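Local atomic coordinates of oligopeptide-binding protein oppA (Lactococcus lactis subsp. cremoris, PDB entry 3FTO), a protein that serves the OppABCDF ABC transporter in oligopeptide uptake and is essential for taking up peptides larger than three residues and for growth in milk. Residues T97-L102 with G168-V173; W244-K249 with W565-V570; Q328-R333 with N531-V536. All coordinates share one frame; numbering follows the deposited sequence.

Contact 1: residues T97-L102 with G168-V173; sequences TATITL and GKVIKV
Ile171 and Ile100 face each other as a hydrogen-bonded pair where strand 97-102 runs antiparallel to 170-173, their axes 4.8 Å apart. The Ile171 N to Ile100 O bond measures 2.9 Å; the reverse bond closes the ring, and Ala98 pairs with Val173 in the same way. Just ahead of strand 170-173, Lys169 O still accepts from Leu102 N at 2.9 Å.

Lys172 is worth following outward. Its CB starts on the face shared with Thr99, CG lies beside the backbone N (chi1 -75°), and a bend at chi2 (-69°) carries the chain over the neighbouring strand. There CD meets Thr97 CG2 at 3.6 Å, and CE lies beside Thr99, 3.5 Å from CG2; its still shorter approach to OG1 is doubtful. A last bend at chi4 turns NZ. On the other face Ile171 CD1 sits 4.0 Å from both Ile100 CG2 and Leu102 CD1, while Ile100 CD1 meets Val173 CG2.

These are the two inner strands of a four-stranded antiparallel sheet: 87-92 borders 97-102, and 160-161 borders the other strand. Helix 116-127 covers the isoleucine face, with Tyr119 touching both Ile100 and Ile171.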
ATOM      1  N   THR A  97       8.917  -1.878 -25.312  1.00 34.68           N
ATOM      2  CA  THR A  97      10.069  -2.220 -24.545  1.00 34.49           C
ATOM      3  C   THR A  97      10.322  -1.311 -23.363  1.00 34.27           C
ATOM      4  O   THR A  97      10.059  -0.136 -23.394  1.00 34.20           O
ATOM      5  CB  THR A  97      11.309  -2.214 -25.417  1.00 34.46           C
ATOM      6  OG1 THR A  97      11.242  -3.292 -26.332  1.00 34.89           O
ATOM      7  CG2 THR A  97      12.492  -2.421 -24.590  1.00 34.54           C
ATOM      8  N   ALA A  98      10.875  -1.899 -22.321  1.00 34.07           N
ATOM      9  CA  ALA A  98      11.383  -1.153 -21.199  1.00 33.93           C
ATOM     10  C   ALA A  98      12.873  -1.357 -21.151  1.00 33.87           C
ATOM     11  O   ALA A  98      13.356  -2.467 -21.195  1.00 33.82           O
ATOM     12  CB  ALA A  98      10.761  -1.614 -19.949  1.00 33.93           C
ATOM     13  N   THR A  99      13.598  -0.266 -21.076  1.00 33.77           N
ATOM     14  CA  THR A  99      15.036  -0.359 -20.982  1.00 33.80           C
ATOM     15  C   THR A  99      15.581   0.041 -19.613  1.00 33.82           C
ATOM     16  O   THR A  99      15.402   1.146 -19.162  1.00 33.77           O
ATOM     17  CB  THR A  99      15.700   0.451 -22.083  1.00 33.74           C
ATOM     18  OG1 THR A  99      15.168   0.060 -23.341  1.00 33.74           O
ATOM     19  CG2 THR A  99      17.120   0.191 -22.098  1.00 33.90           C
ATOM     20  N   ILE A 100      16.249  -0.895 -18.967  1.00 33.83           N
ATOM     21  CA  ILE A 100      16.820  -0.644 -17.678  1.00 33.87           C
ATOM     22  C   ILE A 100      18.316  -0.441 -17.844  1.00 33.94           C
ATOM     23  O   ILE A 100      18.994  -1.268 -18.400  1.00 34.02           O
ATOM     24  CB  ILE A 100      16.531  -1.795 -16.690  1.00 33.89           C
ATOM     25  CG1 ILE A 100      15.038  -1.969 -16.419  1.00 33.95           C
ATOM     26  CG2 ILE A 100      17.195  -1.543 -15.384  1.00 33.96           C
ATOM     27  CD1 ILE A 100      14.217  -2.373 -17.589  1.00 34.00           C
ATOM     28  N   THR A 101      18.816   0.696 -17.389  1.00 33.98           N
ATOM     29  CA  THR A 101      20.242   0.964 -17.392  1.00 33.98           C
ATOM     30  C   THR A 101      20.774   1.122 -15.994  1.00 34.01           C
ATOM     31  O   THR A 101      20.468   2.062 -15.300  1.00 33.98           O
ATOM     32  CB  THR A 101      20.574   2.225 -18.185  1.00 34.01           C
ATOM     33  OG1 THR A 101      20.005   2.122 -19.468  1.00 34.01           O
ATOM     34  CG2 THR A 101      22.057   2.409 -18.339  1.00 33.95           C
ATOM     35  N   LEU A 102      21.572   0.156 -15.600  1.00 34.12           N
ATOM     36  CA  LEU A 102      22.262   0.182 -14.334  1.00 34.20           C
ATOM     37  C   LEU A 102      23.419   1.154 -14.385  1.00 34.34           C
ATOM     38  O   LEU A 102      24.052   1.321 -15.406  1.00 34.36           O
ATOM     39  CB  LEU A 102      22.741  -1.214 -13.946  1.00 34.17           C
ATOM     40  CG  LEU A 102      21.721  -2.343 -14.001  1.00 34.09           C
ATOM     41  CD1 LEU A 102      22.440  -3.681 -14.034  1.00 34.03           C
ATOM     42  CD2 LEU A 102      20.742  -2.253 -12.841  1.00 33.89           C
ATOM     43  N   GLY A 168      27.112  -6.894 -18.859  1.00 40.02           N
ATOM     44  CA  GLY A 168      26.785  -5.537 -19.204  1.00 39.82           C
ATOM     45  C   GLY A 168      25.878  -4.858 -18.212  1.00 39.64           C
ATOM     46  O   GLY A 168      25.403  -5.467 -17.284  1.00 39.66           O
ATOM     47  N   LYS A 169      25.642  -3.581 -18.448  1.00 39.34           N
ATOM     48  CA  LYS A 169      24.804  -2.744 -17.617  1.00 39.19           C
ATOM     49  C   LYS A 169      23.374  -2.474 -18.107  1.00 38.99           C
ATOM     50  O   LYS A 169      22.643  -1.750 -17.483  1.00 38.88           O
ATOM     51  CB  LYS A 169      25.493  -1.407 -17.434  1.00 39.23           C
ATOM     52  CG  LYS A 169      26.750  -1.466 -16.672  1.00 39.34           C
ATOM     53  CD  LYS A 169      26.476  -1.723 -15.244  1.00 39.55           C
ATOM     54  CE  LYS A 169      27.738  -1.792 -14.471  1.00 39.66           C
ATOM     55  NZ  LYS A 169      27.441  -1.684 -13.051  1.00 39.94           N
ATOM     56  N   VAL A 170      23.004  -3.025 -19.242  1.00 38.77           N
ATOM     57  CA  VAL A 170      21.733  -2.720 -19.855  1.00 38.63           C
ATOM     58  C   VAL A 170      20.817  -3.931 -20.019  1.00 38.52           C
ATOM     59  O   VAL A 170      21.235  -4.977 -20.407  1.00 38.41           O
ATOM     60  CB  VAL A 170      21.943  -2.003 -21.201  1.00 38.59           C
ATOM     61  CG1 VAL A 170      20.643  -1.621 -21.808  1.00 38.57           C
ATOM     62  CG2 VAL A 170      22.775  -0.808 -21.002  1.00 38.52           C
ATOM     63  N   ILE A 171      19.555  -3.770 -19.704  1.00 38.47           N
ATOM     64  CA  ILE A 171      18.623  -4.842 -19.897  1.00 38.49           C
ATOM     65  C   ILE A 171      17.467  -4.410 -20.727  1.00 38.51           C
ATOM     66  O   ILE A 171      16.942  -3.365 -20.517  1.00 38.45           O
ATOM     67  CB  ILE A 171      18.061  -5.369 -18.573  1.00 38.51           C
ATOM     68  CG1 ILE A 171      19.179  -5.680 -17.590  1.00 38.60           C
ATOM     69  CG2 ILE A 171      17.224  -6.583 -18.826  1.00 38.45           C
ATOM     70  CD1 ILE A 171      19.510  -4.535 -16.682  1.00 38.86           C
ATOM     71  N   LYS A 172      17.049  -5.233 -21.666  1.00 38.61           N
ATOM     72  CA  LYS A 172      15.854  -4.913 -22.423  1.00 38.68           C
ATOM     73  C   LYS A 172      14.733  -5.852 -22.072  1.00 38.61           C
ATOM     74  O   LYS A 172      14.906  -7.048 -22.036  1.00 38.53           O
ATOM     75  CB  LYS A 172      16.098  -4.963 -23.920  1.00 38.78           C
ATOM     76  CG  LYS A 172      16.851  -3.836 -24.452  1.00 39.10           C
ATOM     77  CD  LYS A 172      16.063  -2.607 -24.396  1.00 39.63           C
ATOM     78  CE  LYS A 172      16.767  -1.531 -25.176  1.00 39.91           C
ATOM     79  NZ  LYS A 172      17.046  -1.981 -26.538  1.00 40.15           N
ATOM     80  N   VAL A 173      13.572  -5.282 -21.827  1.00 38.61           N
ATOM     81  CA  VAL A 173      12.406  -6.059 -21.483  1.00 38.62           C
ATOM     82  C   VAL A 173      11.271  -5.889 -22.455  1.00 38.67           C
ATOM     83  O   VAL A 173      10.724  -4.825 -22.611  1.00 38.67           O
ATOM     84  CB  VAL A 173      11.916  -5.722 -20.091  1.00 38.58           C
ATOM     85  CG1 VAL A 173      10.730  -6.547 -19.752  1.00 38.61           C
ATOM     86  CG2 VAL A 173      13.004  -5.944 -19.091  1.00 38.55           C
TER

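Contact 2: residues W244-K249 with W565-V570; sequences WGEKPK and WSEIGV
Ser566 on the short helix 564-567 packs against the loop that carries Glu246 and Lys249, and these residues hold most of the buried surface. The loop is the connection between antiparallel strands 234-239 and 252-258, so the contact fastens a strand-joining loop of the mixed five-stranded sheet to a C-terminal helical turn in this family 5 solute-binding protein.

Ser566 is gripped through both its side chain and its backbone. With OG beside its own backbone N (chi1 -55°), the hydroxyl donates to Glu246 O at 3.1 Å, tilted 21° from the carbonyl plane. Its carbonyl oxygen accepts from Lys249 N at 3.3 Å, again from somewhat off the plane, and the CA of Pro248 also approaches that oxygen. One serine thus bridges two points of the loop, and the Pro248 and Ser566 backbones come very close, CA to CA 3.9 Å. Outside the two segments Ser566 touches Pro223, and Ile568 packs on Leu250 and Leu35.

Lys249 lays its aliphatic chain along the end of the helix: CG lies near Ser566 O, CE approaches Glu567 O at 3.4 Å, and CB lies 3.7 Å from Ile568 O. Its NZ stays 5.3 Å from Glu567 OE2, too far for a salt bridge.

Glu246 extends from the loop to meet Glu567, whose chain bends at chi2 to bring its carboxylate round. The two acids cross at about a right angle, and carboxylates this close suggest that one is probably protonated. Their planes are 44° apart, with Glu246 OE1 2.9 Å from Glu567 OE1 and Glu246 OE2 3.1 Å from Glu567 OE2.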
ATOM      1  N   TRP A 244      27.326   3.689  -4.690  1.00 33.28           N
ATOM      2  CA  TRP A 244      27.476   4.617  -5.808  1.00 33.40           C
ATOM      3  C   TRP A 244      27.264   6.040  -5.366  1.00 33.69           C
ATOM      4  O   TRP A 244      27.823   6.949  -5.889  1.00 33.67           O
ATOM      5  CB  TRP A 244      26.490   4.279  -6.955  1.00 33.35           C
ATOM      6  CG  TRP A 244      25.016   4.243  -6.591  1.00 32.85           C
ATOM      7  CD1 TRP A 244      24.330   3.172  -6.170  1.00 32.54           C
ATOM      8  CD2 TRP A 244      24.085   5.328  -6.605  1.00 32.49           C
ATOM      9  NE1 TRP A 244      23.042   3.499  -5.918  1.00 32.37           N
ATOM     10  CE2 TRP A 244      22.862   4.824  -6.185  1.00 32.33           C
ATOM     11  CE3 TRP A 244      24.170   6.683  -6.923  1.00 32.48           C
ATOM     12  CZ2 TRP A 244      21.742   5.610  -6.075  1.00 32.00           C
ATOM     13  CZ3 TRP A 244      23.059   7.445  -6.807  1.00 32.13           C
ATOM     14  CH2 TRP A 244      21.864   6.912  -6.396  1.00 31.90           C
ATOM     15  N   GLY A 245      26.399   6.186  -4.397  1.00 34.17           N
ATOM     16  CA  GLY A 245      25.837   7.446  -4.005  1.00 34.52           C
ATOM     17  C   GLY A 245      26.568   8.228  -2.957  1.00 34.83           C
ATOM     18  O   GLY A 245      27.731   8.066  -2.743  1.00 34.97           O
ATOM     19  N   GLU A 246      25.829   9.099  -2.317  1.00 35.26           N
ATOM     20  CA  GLU A 246      26.351   9.950  -1.294  1.00 35.61           C
ATOM     21  C   GLU A 246      26.736   9.121  -0.096  1.00 35.61           C
ATOM     22  O   GLU A 246      25.927   8.381   0.407  1.00 35.77           O
ATOM     23  CB  GLU A 246      25.254  10.925  -0.886  1.00 35.80           C
ATOM     24  CG  GLU A 246      25.734  12.216  -0.225  1.00 36.48           C
ATOM     25  CD  GLU A 246      24.584  13.062   0.274  1.00 37.67           C
ATOM     26  OE1 GLU A 246      23.437  12.794  -0.109  1.00 38.40           O
ATOM     27  OE2 GLU A 246      24.818  14.002   1.038  1.00 38.61           O
ATOM     28  N   LYS A 247      27.962   9.267   0.373  1.00 35.57           N
ATOM     29  CA  LYS A 247      28.409   8.566   1.569  1.00 35.51           C
ATOM     30  C   LYS A 247      27.638   9.006   2.827  1.00 35.27           C
ATOM     31  O   LYS A 247      27.420  10.175   3.039  1.00 35.32           O
ATOM     32  CB  LYS A 247      29.903   8.768   1.733  1.00 35.58           C
ATOM     33  CG  LYS A 247      30.416   8.538   3.116  1.00 36.07           C
ATOM     34  CD  LYS A 247      31.899   8.746   3.220  1.00 36.66           C
ATOM     35  CE  LYS A 247      32.642   7.887   2.230  1.00 37.04           C
ATOM     36  NZ  LYS A 247      34.013   8.388   2.016  1.00 37.65           N
ATOM     37  N   PRO A 248      27.208   8.059   3.646  1.00 34.97           N
ATOM     38  CA  PRO A 248      26.366   8.374   4.809  1.00 34.74           C
ATOM     39  C   PRO A 248      27.079   9.160   5.899  1.00 34.49           C
ATOM     40  O   PRO A 248      28.268   9.031   6.044  1.00 34.46           O
ATOM     41  CB  PRO A 248      25.947   6.995   5.333  1.00 34.75           C
ATOM     42  CG  PRO A 248      26.555   6.009   4.440  1.00 34.84           C
ATOM     43  CD  PRO A 248      27.590   6.647   3.628  1.00 34.93           C
ATOM     44  N   LYS A 249      26.364  10.003   6.617  1.00 34.13           N
ATOM     45  CA  LYS A 249      26.924  10.653   7.784  1.00 33.88           C
ATOM     46  C   LYS A 249      27.245   9.721   8.936  1.00 33.62           C
ATOM     47  O   LYS A 249      28.267   9.846   9.545  1.00 33.62           O
ATOM     48  CB  LYS A 249      26.029  11.773   8.292  1.00 33.90           C
ATOM     49  CG  LYS A 249      25.549  12.707   7.265  1.00 34.11           C
ATOM     50  CD  LYS A 249      25.249  14.036   7.841  1.00 34.39           C
ATOM     51  CE  LYS A 249      24.669  14.931   6.797  1.00 34.65           C
ATOM     52  NZ  LYS A 249      25.099  16.324   6.827  1.00 35.20           N
ATOM     53  N   TRP A 565      18.638   7.899   4.223  1.00 34.30           N
ATOM     54  CA  TRP A 565      19.582   7.116   4.987  1.00 34.33           C
ATOM     55  C   TRP A 565      20.977   7.712   4.942  1.00 34.55           C
ATOM     56  O   TRP A 565      21.639   7.729   5.931  1.00 34.49           O
ATOM     57  CB  TRP A 565      19.606   5.657   4.548  1.00 34.24           C
ATOM     58  CG  TRP A 565      18.371   4.972   4.807  1.00 33.80           C
ATOM     59  CD1 TRP A 565      17.580   4.414   3.908  1.00 33.31           C
ATOM     60  CD2 TRP A 565      17.748   4.780   6.068  1.00 33.42           C
ATOM     61  NE1 TRP A 565      16.504   3.877   4.498  1.00 33.19           N
ATOM     62  CE2 TRP A 565      16.578   4.090   5.836  1.00 33.16           C
ATOM     63  CE3 TRP A 565      18.076   5.123   7.375  1.00 33.17           C
ATOM     64  CZ2 TRP A 565      15.725   3.746   6.840  1.00 33.07           C
ATOM     65  CZ3 TRP A 565      17.245   4.773   8.358  1.00 32.95           C
ATOM     66  CH2 TRP A 565      16.078   4.097   8.096  1.00 33.01           C
ATOM     67  N   SER A 566      21.421   8.181   3.789  1.00 34.79           N
ATOM     68  CA  SER A 566      22.667   8.912   3.689  1.00 35.07           C
ATOM     69  C   SER A 566      22.682  10.294   4.348  1.00 35.32           C
ATOM     70  O   SER A 566      23.670  10.721   4.890  1.00 35.35           O
ATOM     71  CB  SER A 566      23.106   9.001   2.239  1.00 35.07           C
ATOM     72  OG  SER A 566      23.186   7.732   1.675  1.00 35.20           O
ATOM     73  N   GLU A 567      21.581  11.001   4.200  1.00 35.64           N
ATOM     74  CA  GLU A 567      21.375  12.330   4.737  1.00 35.91           C
ATOM     75  C   GLU A 567      21.301  12.387   6.236  1.00 35.89           C
ATOM     76  O   GLU A 567      21.681  13.358   6.823  1.00 35.87           O
ATOM     77  CB  GLU A 567      20.154  12.976   4.112  1.00 36.05           C
ATOM     78  CG  GLU A 567      20.401  14.345   3.572  1.00 36.87           C
ATOM     79  CD  GLU A 567      21.388  14.376   2.434  1.00 37.99           C
ATOM     80  OE1 GLU A 567      21.175  13.648   1.455  1.00 39.00           O
ATOM     81  OE2 GLU A 567      22.358  15.147   2.497  1.00 38.51           O
ATOM     82  N   ILE A 568      20.776  11.333   6.826  1.00 36.01           N
ATOM     83  CA  ILE A 568      20.458  11.314   8.236  1.00 36.09           C
ATOM     84  C   ILE A 568      21.628  11.354   9.178  1.00 36.16           C
ATOM     85  O   ILE A 568      22.604  10.694   8.980  1.00 36.07           O
ATOM     86  CB  ILE A 568      19.498  10.181   8.590  1.00 36.09           C
ATOM     87  CG1 ILE A 568      18.736  10.529   9.836  1.00 36.10           C
ATOM     88  CG2 ILE A 568      20.217   8.910   8.795  1.00 36.21           C
ATOM     89  CD1 ILE A 568      17.490   9.776   9.963  1.00 36.42           C
ATOM     90  N   GLY A 569      21.465  12.164  10.212  1.00 36.35           N
ATOM     91  CA  GLY A 569      22.483  12.523  11.165  1.00 36.60           C
ATOM     92  C   GLY A 569      21.972  12.733  12.572  1.00 36.80           C
ATOM     93  O   GLY A 569      20.802  12.640  12.806  1.00 36.82           O
ATOM     94  N   VAL A 570      22.879  12.996  13.499  1.00 37.10           N
ATOM     95  CA  VAL A 570      22.572  13.335  14.865  1.00 37.39           C
ATOM     96  C   VAL A 570      23.335  14.572  15.287  1.00 37.73           C
ATOM     97  O   VAL A 570      24.447  14.780  14.906  1.00 37.64           O
ATOM     98  CB  VAL A 570      22.849  12.183  15.857  1.00 37.38           C
ATOM     99  CG1 VAL A 570      22.125  10.993  15.473  1.00 37.39           C
ATOM    100  CG2 VAL A 570      24.291  11.873  15.940  1.00 37.40           C
TER

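Contact 3: residues Q328-R333 with N531-V536; sequences QDQNVR and NKKAYV
Helix 330-339 begins beside the point where helix 516-533 ends, with Arg333 CA 5.9 Å from Ala534 CA and Ala534 turned to positive phi (57°) as the chain leaves the helix. Arg333 carries most of the contact. Its CB meets the methyl of Ala534 at 4.1 Å, and a bend at chi3 (-71°) then swings the guanidinium side-on to the carbonyl of Lys533. Both NE, at 3.0 Å, and NH2, at 2.9 Å, donate to that one oxygen, Lys533 O, which lies close to the guanidinium plane; the two nitrogens come from the same face of the carbonyl plane. NE adds a weak bond to Ala534 O.

The opposite end of the group is held from its own side of the contact: NH1 bonds to Leu327 O, just before the segment, and weakly to Gln328 O. With donors occupied at both ends, rotation of the guanidinium is well restrained. Its two faces are covered as well. The CA of Gln330 lies over one, and Tyr535 CE1 lies over the other, 3.4 Å from Arg333 NH2, the ring plane turned 23° from the guanidinium.

Tyr535 is itself positioned from outside: its hydroxyl bonds to Asp498, which also forms a salt bridge with Lys533, and its ring stacks with Phe496. Gln330, extended with CG anti to the backbone N, sends its amide along the last helical turn, where NE2 approaches Lys533 CA at 4.0 Å.

In essence this is an arginine from the first turn of one helix gripping, side-on with two nitrogens, the last carbonyl of another helix, just before strand 536-553 starts.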
ATOM      1  N   GLN A 328     -30.023  -1.564  -4.425  1.00 32.01           N
ATOM      2  CA  GLN A 328     -30.010  -1.459  -5.857  1.00 32.10           C
ATOM      3  C   GLN A 328     -30.451  -0.089  -6.312  1.00 32.22           C
ATOM      4  O   GLN A 328     -30.168   0.294  -7.411  1.00 32.20           O
ATOM      5  CB  GLN A 328     -30.867  -2.521  -6.508  1.00 32.03           C
ATOM      6  CG  GLN A 328     -30.320  -3.900  -6.450  1.00 32.08           C
ATOM      7  CD  GLN A 328     -29.022  -4.092  -7.191  1.00 32.10           C
ATOM      8  OE1 GLN A 328     -28.530  -3.213  -7.853  1.00 32.49           O
ATOM      9  NE2 GLN A 328     -28.492  -5.259  -7.097  1.00 31.70           N
ATOM     10  N   ASP A 329     -31.148   0.638  -5.458  1.00 32.42           N
ATOM     11  CA  ASP A 329     -31.570   1.989  -5.781  1.00 32.62           C
ATOM     12  C   ASP A 329     -30.463   2.950  -5.431  1.00 32.63           C
ATOM     13  O   ASP A 329     -29.989   2.958  -4.328  1.00 32.72           O
ATOM     14  CB  ASP A 329     -32.876   2.388  -5.062  1.00 32.69           C
ATOM     15  CG  ASP A 329     -34.012   1.442  -5.343  1.00 33.01           C
ATOM     16  OD1 ASP A 329     -34.007   0.823  -6.402  1.00 33.67           O
ATOM     17  OD2 ASP A 329     -34.925   1.298  -4.525  1.00 33.73           O
ATOM     18  N   GLN A 330     -30.086   3.765  -6.394  1.00 32.67           N
ATOM     19  CA  GLN A 330     -29.040   4.757  -6.253  1.00 32.72           C
ATOM     20  C   GLN A 330     -29.359   5.799  -5.190  1.00 32.63           C
ATOM     21  O   GLN A 330     -28.481   6.249  -4.526  1.00 32.64           O
ATOM     22  CB  GLN A 330     -28.741   5.419  -7.601  1.00 32.80           C
ATOM     23  CG  GLN A 330     -27.691   6.495  -7.560  1.00 33.26           C
ATOM     24  CD  GLN A 330     -27.238   6.955  -8.913  1.00 33.78           C
ATOM     25  OE1 GLN A 330     -27.176   8.125  -9.172  1.00 34.70           O
ATOM     26  NE2 GLN A 330     -26.921   6.033  -9.774  1.00 34.36           N
ATOM     27  N   ASN A 331     -30.608   6.189  -5.050  1.00 32.51           N
ATOM     28  CA  ASN A 331     -30.968   7.135  -4.022  1.00 32.50           C
ATOM     29  C   ASN A 331     -30.724   6.564  -2.647  1.00 32.37           C
ATOM     30  O   ASN A 331     -30.302   7.256  -1.755  1.00 32.33           O
ATOM     31  CB  ASN A 331     -32.409   7.611  -4.159  1.00 32.55           C
ATOM     32  CG  ASN A 331     -32.572   8.672  -5.209  1.00 32.70           C
ATOM     33  OD1 ASN A 331     -31.916   8.652  -6.228  1.00 32.96           O
ATOM     34  ND2 ASN A 331     -33.467   9.590  -4.970  1.00 32.79           N
ATOM     35  N   VAL A 332     -31.028   5.289  -2.506  1.00 32.20           N
ATOM     36  CA  VAL A 332     -30.792   4.569  -1.277  1.00 32.04           C
ATOM     37  C   VAL A 332     -29.323   4.456  -0.938  1.00 31.82           C
ATOM     38  O   VAL A 332     -28.961   4.622   0.172  1.00 31.70           O
ATOM     39  CB  VAL A 332     -31.451   3.167  -1.288  1.00 32.08           C
ATOM     40  CG1 VAL A 332     -31.219   2.459  -0.005  1.00 32.06           C
ATOM     41  CG2 VAL A 332     -32.919   3.273  -1.572  1.00 32.17           C
ATOM     42  N   ARG A 333     -28.483   4.161  -1.906  1.00 31.65           N
ATOM     43  CA  ARG A 333     -27.057   4.135  -1.660  1.00 31.48           C
ATOM     44  C   ARG A 333     -26.511   5.506  -1.292  1.00 31.33           C
ATOM     45  O   ARG A 333     -25.688   5.615  -0.431  1.00 31.23           O
ATOM     46  CB  ARG A 333     -26.293   3.559  -2.840  1.00 31.53           C
ATOM     47  CG  ARG A 333     -26.804   2.278  -3.361  1.00 31.51           C
ATOM     48  CD  ARG A 333     -25.815   1.593  -4.250  1.00 31.42           C
ATOM     49  NE  ARG A 333     -25.645   2.273  -5.523  1.00 31.45           N
ATOM     50  CZ  ARG A 333     -26.462   2.164  -6.560  1.00 31.58           C
ATOM     51  NH1 ARG A 333     -27.521   1.385  -6.500  1.00 31.73           N
ATOM     52  NH2 ARG A 333     -26.213   2.833  -7.664  1.00 31.40           N
ATOM     53  N   ASN A 531     -18.426   7.908  -6.923  1.00 31.30           N
ATOM     54  CA  ASN A 531     -19.153   8.597  -5.887  1.00 31.25           C
ATOM     55  C   ASN A 531     -20.608   8.818  -6.201  1.00 31.31           C
ATOM     56  O   ASN A 531     -21.430   8.630  -5.356  1.00 31.31           O
ATOM     57  CB  ASN A 531     -18.489   9.912  -5.522  1.00 31.23           C
ATOM     58  CG  ASN A 531     -17.318   9.725  -4.639  1.00 31.24           C
ATOM     59  OD1 ASN A 531     -17.064   8.645  -4.189  1.00 31.12           O
ATOM     60  ND2 ASN A 531     -16.579  10.762  -4.414  1.00 30.64           N
ATOM     61  N   LYS A 532     -20.904   9.232  -7.420  1.00 31.30           N
ATOM     62  CA  LYS A 532     -22.258   9.431  -7.837  1.00 31.38           C
ATOM     63  C   LYS A 532     -23.095   8.153  -7.869  1.00 31.23           C
ATOM     64  O   LYS A 532     -24.196   8.129  -7.388  1.00 31.19           O
ATOM     65  CB  LYS A 532     -22.298  10.150  -9.174  1.00 31.52           C
ATOM     66  CG  LYS A 532     -23.587  10.028  -9.897  1.00 32.12           C
ATOM     67  CD  LYS A 532     -23.468  10.438 -11.329  1.00 32.89           C
ATOM     68  CE  LYS A 532     -22.432   9.631 -12.033  1.00 33.32           C
ATOM     69  NZ  LYS A 532     -22.596   9.727 -13.476  1.00 33.86           N
ATOM     70  N   LYS A 533     -22.539   7.103  -8.434  1.00 31.09           N
ATOM     71  CA  LYS A 533     -23.131   5.791  -8.392  1.00 31.00           C
ATOM     72  C   LYS A 533     -23.218   5.219  -7.004  1.00 30.95           C
ATOM     73  O   LYS A 533     -24.176   4.621  -6.654  1.00 30.95           O
ATOM     74  CB  LYS A 533     -22.408   4.846  -9.324  1.00 30.97           C
ATOM     75  CG  LYS A 533     -22.755   5.128 -10.731  1.00 30.93           C
ATOM     76  CD  LYS A 533     -21.736   4.680 -11.687  1.00 31.03           C
ATOM     77  CE  LYS A 533     -22.074   5.144 -13.095  1.00 31.01           C
ATOM     78  NZ  LYS A 533     -23.462   4.903 -13.457  1.00 30.73           N
ATOM     79  N   ALA A 534     -22.194   5.432  -6.215  1.00 30.90           N
ATOM     80  CA  ALA A 534     -22.168   4.986  -4.858  1.00 30.86           C
ATOM     81  C   ALA A 534     -22.384   3.482  -4.667  1.00 30.87           C
ATOM     82  O   ALA A 534     -23.049   3.074  -3.760  1.00 30.84           O
ATOM     83  CB  ALA A 534     -23.121   5.790  -4.030  1.00 30.91           C
ATOM     84  N   TYR A 535     -21.806   2.668  -5.522  1.00 30.84           N
ATOM     85  CA  TYR A 535     -21.757   1.238  -5.269  1.00 30.92           C
ATOM     86  C   TYR A 535     -20.921   0.971  -4.024  1.00 31.10           C
ATOM     87  O   TYR A 535     -21.177   0.054  -3.291  1.00 31.07           O
ATOM     88  CB  TYR A 535     -21.236   0.442  -6.459  1.00 30.85           C
ATOM     89  CG  TYR A 535     -21.969   0.680  -7.740  1.00 30.49           C
ATOM     90  CD1 TYR A 535     -23.308   0.432  -7.848  1.00 30.24           C
ATOM     91  CD2 TYR A 535     -21.308   1.119  -8.854  1.00 30.23           C
ATOM     92  CE1 TYR A 535     -23.953   0.637  -8.993  1.00 30.16           C
ATOM     93  CE2 TYR A 535     -21.953   1.324 -10.004  1.00 30.28           C
ATOM     94  CZ  TYR A 535     -23.273   1.077 -10.071  1.00 30.14           C
ATOM     95  OH  TYR A 535     -23.906   1.293 -11.226  1.00 30.26           O
ATOM     96  N   VAL A 536     -19.902   1.791  -3.841  1.00 31.29           N
ATOM     97  CA  VAL A 536     -19.088   1.875  -2.656  1.00 31.44           C
ATOM     98  C   VAL A 536     -18.934   3.356  -2.291  1.00 31.57           C
ATOM     99  O   VAL A 536     -19.022   4.193  -3.140  1.00 31.55           O
ATOM    100  CB  VAL A 536     -17.693   1.215  -2.834  1.00 31.45           C
ATOM    101  CG1 VAL A 536     -17.802  -0.177  -3.252  1.00 31.50           C
ATOM    102  CG2 VAL A 536     -16.837   1.978  -3.774  1.00 31.47           C
TER

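In the fold
Contacts 1 and 2 lie about 28 Å apart between centres, their nearest atoms about 9 Å apart, whereas contact 3 is about 47 and 51 Å from their centres. Contacts 2 and 3 fall on opposite sides of the chain's centre. Contact 1 closes before the others open; contact 3 then forms within the long chain section between 244-249 and 565-570. Contact 1 belongs to the four-stranded antiparallel sheet, and contact 2 joins a loop of the five-stranded sheet to the chain's return. Strand 536-553 of the nine-stranded mixed sheet starts beside contact 3 and later pairs with 569-570, carrying the chain back to contact 2, consistent with the repeated chain crossings between lobes in this family.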